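Local coordinates for protein 15-O-acetyltransferase (Fusarium sporotrichioides, PDB 3FOT) that transfers an acetyl group to the C-15 hydroxyl of trichothecene precursors, a step in making mycotoxins such as T-2 toxin, at residues L309-A312 against A313-L316; L381-R384 against A385-A389. All coordinates share one frame; numbering follows the deposited sequence. Where two conformers were deposited one is given.

Contact 1: residues L309-A312 against A313-L316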
loop_
_atom_site.group_PDB
_atom_site.type_symbol
_atom_site.label_atom_id
_atom_site.label_comp_id
_atom_site.label_asym_id
_atom_site.label_seq_id
_atom_site.Cartn_x
_atom_site.Cartn_y
_atom_site.Cartn_z
ATOM N N LEU A 309 3.489 -0.730 -18.935
ATOM C CA LEU A 309 3.957 0.466 -19.639
ATOM C C LEU A 309 4.662 1.418 -18.683
ATOM O O LEU A 309 5.674 2.019 -19.032
ATOM C CB LEU A 309 2.794 1.182 -20.323
ATOM C CG LEU A 309 3.302 2.409 -21.100
ATOM C CD1 LEU A 309 4.160 1.965 -22.307
ATOM C CD2 LEU A 309 2.168 3.320 -21.551
ATOM N N THR A 310 4.105 1.572 -17.481
ATOM C CA THR A 310 4.745 2.429 -16.493
ATOM C C THR A 310 6.144 1.903 -16.137
ATOM O O THR A 310 7.101 2.663 -16.047
ATOM C CB THR A 310 3.876 2.614 -15.223
ATOM O OG1 THR A 310 2.593 3.107 -15.619
ATOM C CG2 THR A 310 4.500 3.614 -14.279
ATOM N N GLN A 311 6.245 0.605 -15.905
ATOM C CA GLN A 311 7.548 0.018 -15.604
ATOM C C GLN A 311 8.550 0.234 -16.762
ATOM O O GLN A 311 9.743 0.488 -16.529
ATOM C CB GLN A 311 7.386 -1.469 -15.248
ATOM C CG GLN A 311 8.709 -2.211 -15.025
ATOM C CD GLN A 311 9.445 -1.789 -13.769
ATOM O OE1 GLN A 311 9.352 -2.474 -12.733
ATOM N NE2 GLN A 311 10.198 -0.680 -13.850
ATOM N N ALA A 312 8.060 0.115 -17.998
ATOM C CA ALA A 312 8.855 0.399 -19.186
ATOM C C ALA A 312 9.366 1.859 -19.189
ATOM O O ALA A 312 10.554 2.127 -19.442
ATOM C CB ALA A 312 8.020 0.110 -20.433
ATOM N N ALA A 313 8.463 2.795 -18.898
ATOM C CA ALA A 313 8.773 4.216 -18.928
ATOM C C ALA A 313 9.783 4.586 -17.822
ATOM O O ALA A 313 10.682 5.430 -18.018
ATOM C CB ALA A 313 7.474 5.023 -18.797
ATOM N N ILE A 314 9.644 3.915 -16.680
ATOM C CA ILE A 314 10.599 4.048 -15.577
ATOM C C ILE A 314 12.020 3.724 -16.037
ATOM O O ILE A 314 12.972 4.468 -15.752
ATOM C CB ILE A 314 10.160 3.179 -14.371
ATOM C CG1 ILE A 314 8.960 3.880 -13.706
ATOM C CG2 ILE A 314 11.320 2.933 -13.389
ATOM C CD1 ILE A 314 8.177 2.992 -12.705
ATOM N N VAL A 315 12.137 2.605 -16.749
ATOM C CA VAL A 315 13.426 2.139 -17.285
ATOM C C VAL A 315 13.968 3.078 -18.352
ATOM O O VAL A 315 15.129 3.506 -18.267
ATOM C CB VAL A 315 13.331 0.668 -17.733
ATOM C CG1 VAL A 315 14.587 0.233 -18.489
ATOM C CG2 VAL A 315 13.176 -0.197 -16.482
ATOM N N LEU A 316 13.124 3.481 -19.304
ATOM C CA LEU A 316 13.580 4.447 -20.329
ATOM C C LEU A 316 14.001 5.779 -19.709
ATOM O O LEU A 316 15.003 6.381 -20.131
ATOM C CB LEU A 316 12.512 4.681 -21.419
ATOM C CG LEU A 316 12.611 3.767 -22.671
ATOM C CD1 LEU A 316 12.588 2.295 -22.331
ATOM C CD2 LEU A 316 11.492 4.072 -23.665
#
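Ala313, Ile314, Val315 and Leu316 each donate a backbone N-H to the carbonyl oxygen of the residue four places earlier in helix 306-321. The bond from Leu316 N to Ala312 O is 2.9 Å and nearly straight, at 169°. The bond from Val315 N to Gln311 O is longer, at 3.2 Å.

Apolar contacts run along the helix. Ile314 CD1 lies 4.0 Å from Thr310 CG2, and the two side chains slant across each other. Thr310 can offer this methyl because CG2 stands anti to the backbone N. Its OG1 bonds back to Ile306 O.

Ile314 CG1 also makes a close carbon-to-carbonyl approach, 3.2 Å from Thr310 O.

One contact is mixed. Gln311 bends at chi2 (69°), which brings NE2 over the side chain of Ile314, 3.8 Å from CG2. NE2 also lies 4.0 Å from Val315 CG2.

All eight residues are buried. In this BAHD-superfamily acyltransferase the helices pack together: Ala312 faces helix 379-401, Ala313 faces helix 500-516, and Phe436 of strand 435-441 covers Thr310, Gln311 and Ile314. The chemistry suits a buried helix: four i to i+4 bonds, a weak one from Tyr506 OH to Ile314 O, and the Thr310 hydroxyl satisfied one turn back.

Contact 2: residues L381-R384 against A385-A389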
loop_
_atom_site.group_PDB
_atom_site.type_symbol
_atom_site.label_atom_id
_atom_site.label_comp_id
_atom_site.label_asym_id
_atom_site.label_seq_id
_atom_site.Cartn_x
_atom_site.Cartn_y
_atom_site.Cartn_z
ATOM N N LEU A 381 10.469 5.461 -32.716
ATOM C CA LEU A 381 11.582 4.845 -31.977
ATOM C C LEU A 381 11.233 4.648 -30.503
ATOM O O LEU A 381 11.548 3.610 -29.921
ATOM C CB LEU A 381 12.884 5.635 -32.108
ATOM C CG LEU A 381 13.417 5.651 -33.546
ATOM C CD1 LEU A 381 14.662 6.526 -33.591
ATOM C CD2 LEU A 381 13.670 4.235 -34.097
ATOM N N GLN A 382 10.577 5.658 -29.926
ATOM C CA GLN A 382 10.174 5.616 -28.513
ATOM C C GLN A 382 9.122 4.542 -28.278
ATOM O O GLN A 382 9.221 3.785 -27.324
ATOM C CB GLN A 382 9.646 6.980 -28.069
ATOM C CG GLN A 382 10.691 8.103 -28.179
ATOM C CD GLN A 382 10.161 9.363 -27.548
ATOM O OE1 GLN A 382 9.567 9.303 -26.464
ATOM N NE2 GLN A 382 10.365 10.515 -28.213
ATOM N N VAL A 383 8.122 4.466 -29.162
ATOM C CA VAL A 383 7.077 3.446 -29.084
ATOM C C VAL A 383 7.694 2.050 -29.147
ATOM O O VAL A 383 7.330 1.181 -28.361
ATOM C CB VAL A 383 6.025 3.647 -30.232
ATOM C CG1 VAL A 383 5.104 2.424 -30.441
ATOM C CG2 VAL A 383 5.199 4.896 -29.969
ATOM N N ARG A 384 8.654 1.865 -30.056
ATOM C CA ARG A 384 9.260 0.545 -30.261
ATOM C C ARG A 384 10.059 0.145 -29.027
ATOM O O ARG A 384 10.001 -1.013 -28.598
ATOM C CB ARG A 384 10.118 0.509 -31.540
ATOM C CG ARG A 384 9.278 0.531 -32.837
ATOM C CD ARG A 384 10.112 0.300 -34.132
ATOM N NE ARG A 384 9.261 0.365 -35.324
ATOM C CZ ARG A 384 8.545 -0.654 -35.804
ATOM N NH1 ARG A 384 8.564 -1.841 -35.207
ATOM N NH2 ARG A 384 7.793 -0.489 -36.885
ATOM N N ALA A 385 10.775 1.118 -28.457
ATOM C CA ALA A 385 11.557 0.902 -27.241
ATOM C C ALA A 385 10.616 0.542 -26.075
ATOM O O ALA A 385 10.860 -0.429 -25.335
ATOM C CB ALA A 385 12.389 2.150 -26.914
ATOM N N LEU A 386 9.539 1.312 -25.916
ATOM C CA LEU A 386 8.559 1.003 -24.865
ATOM C C LEU A 386 7.939 -0.370 -25.058
ATOM O O LEU A 386 7.796 -1.116 -24.086
ATOM C CB LEU A 386 7.475 2.089 -24.801
ATOM C CG LEU A 386 7.968 3.414 -24.240
ATOM C CD1 LEU A 386 7.032 4.527 -24.724
ATOM C CD2 LEU A 386 8.029 3.373 -22.686
ATOM N N GLU A 387 7.574 -0.703 -26.298
ATOM C CA GLU A 387 7.001 -2.020 -26.607
ATOM C C GLU A 387 7.976 -3.145 -26.244
ATOM O O GLU A 387 7.582 -4.143 -25.634
ATOM C CB GLU A 387 6.584 -2.113 -28.080
ATOM C CG GLU A 387 5.339 -1.305 -28.405
ATOM C CD GLU A 387 4.761 -1.601 -29.770
ATOM O OE1 GLU A 387 4.000 -0.761 -30.281
ATOM O OE2 GLU A 387 5.030 -2.683 -30.318
ATOM N N SER A 388 9.242 -2.979 -26.608
ATOM C CA SER A 388 10.285 -3.992 -26.316
ATOM C C SER A 388 10.379 -4.220 -24.813
ATOM O O SER A 388 10.378 -5.361 -24.320
ATOM C CB SER A 388 11.642 -3.483 -26.832
ATOM O OG SER A 388 12.691 -4.400 -26.566
ATOM N N ALA A 389 10.483 -3.112 -24.079
ATOM C CA ALA A 389 10.583 -3.176 -22.630
ATOM C C ALA A 389 9.346 -3.845 -22.014
ATOM O O ALA A 389 9.491 -4.729 -21.168
ATOM C CB ALA A 389 10.808 -1.819 -22.056
#
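Glu387 meets Val383 through its carboxylate. The Val383 CG1 methyl comes in obliquely above the carboxylate plane at OE1, neither squarely over the face nor at the edge. OE1 lies 3.4 Å from Val383 CG1, while CD stays 4.1 Å from the same methyl. The two side chains run side by side and point the same way. Val383 presents CG1 because this methyl stands anti to its backbone N (chi1 165°). Glu387 was deposited in two conformers, so the contact at OE1 holds for one of them. Arg299 of helix 286-299 touches both side chains.

The guanidinium of Arg384 is the second flat group. Its chain is extended from CG to NE, and NE forms a salt bridge with Glu380 OE2, one turn earlier. In the Glu387 conformer described, Arg384 NH1 remains 6.1 Å from Glu387 OE2, and the two charges do not pair directly. The amide of Gln382 makes its bond outside the two segments, from NE2 to Asp377 O.

Backbone bonds join the two segments, as expected in helix 379-401. The bond from Glu387 N to Val383 O is 2.8 Å, and that from Leu386 N to Gln382 O is 2.9 Å. Aliphatic carbons also lean on these carbonyls. Glu387 CG is 3.2 Å from Val383 O, and Leu386 CG is 3.3 Å from Gln382 O.

The helix is two-sided. Ala385 and Leu386 form the apolar inner side, with Leu316 of helix 306-321 against both. Leu381 and Arg384 are exposed. The chemistry fits this division: the buried amide of Gln382 is met by Asp377 O, and the exposed Arg384 charge is paired within its own helix. The Glu387 carboxylate, partly exposed, has a methyl near one oxygen.

Contacts 1 and 2 each lie within a single helix, and the two helices pack against each other. Their centres are about 10 Å apart. Leu316 CD2 of contact 1 lies 3.6 Å from Leu386 CG of contact 2, and Ala312 CB is 3.8 Å from Ala389 CB. The pairing of two alanines is consistent with a close approach there, and the leucines pack beside it. Phe513 of helix 500-516 touches Ala313 and Leu316 in one helix and Gln382 in the other. Both contacts are away from His414, which binds 15-deacetylcalonectrin. Each is a local contact along one helix, and Leu316, Leu386, Ala312 and Ala389 join the two helices.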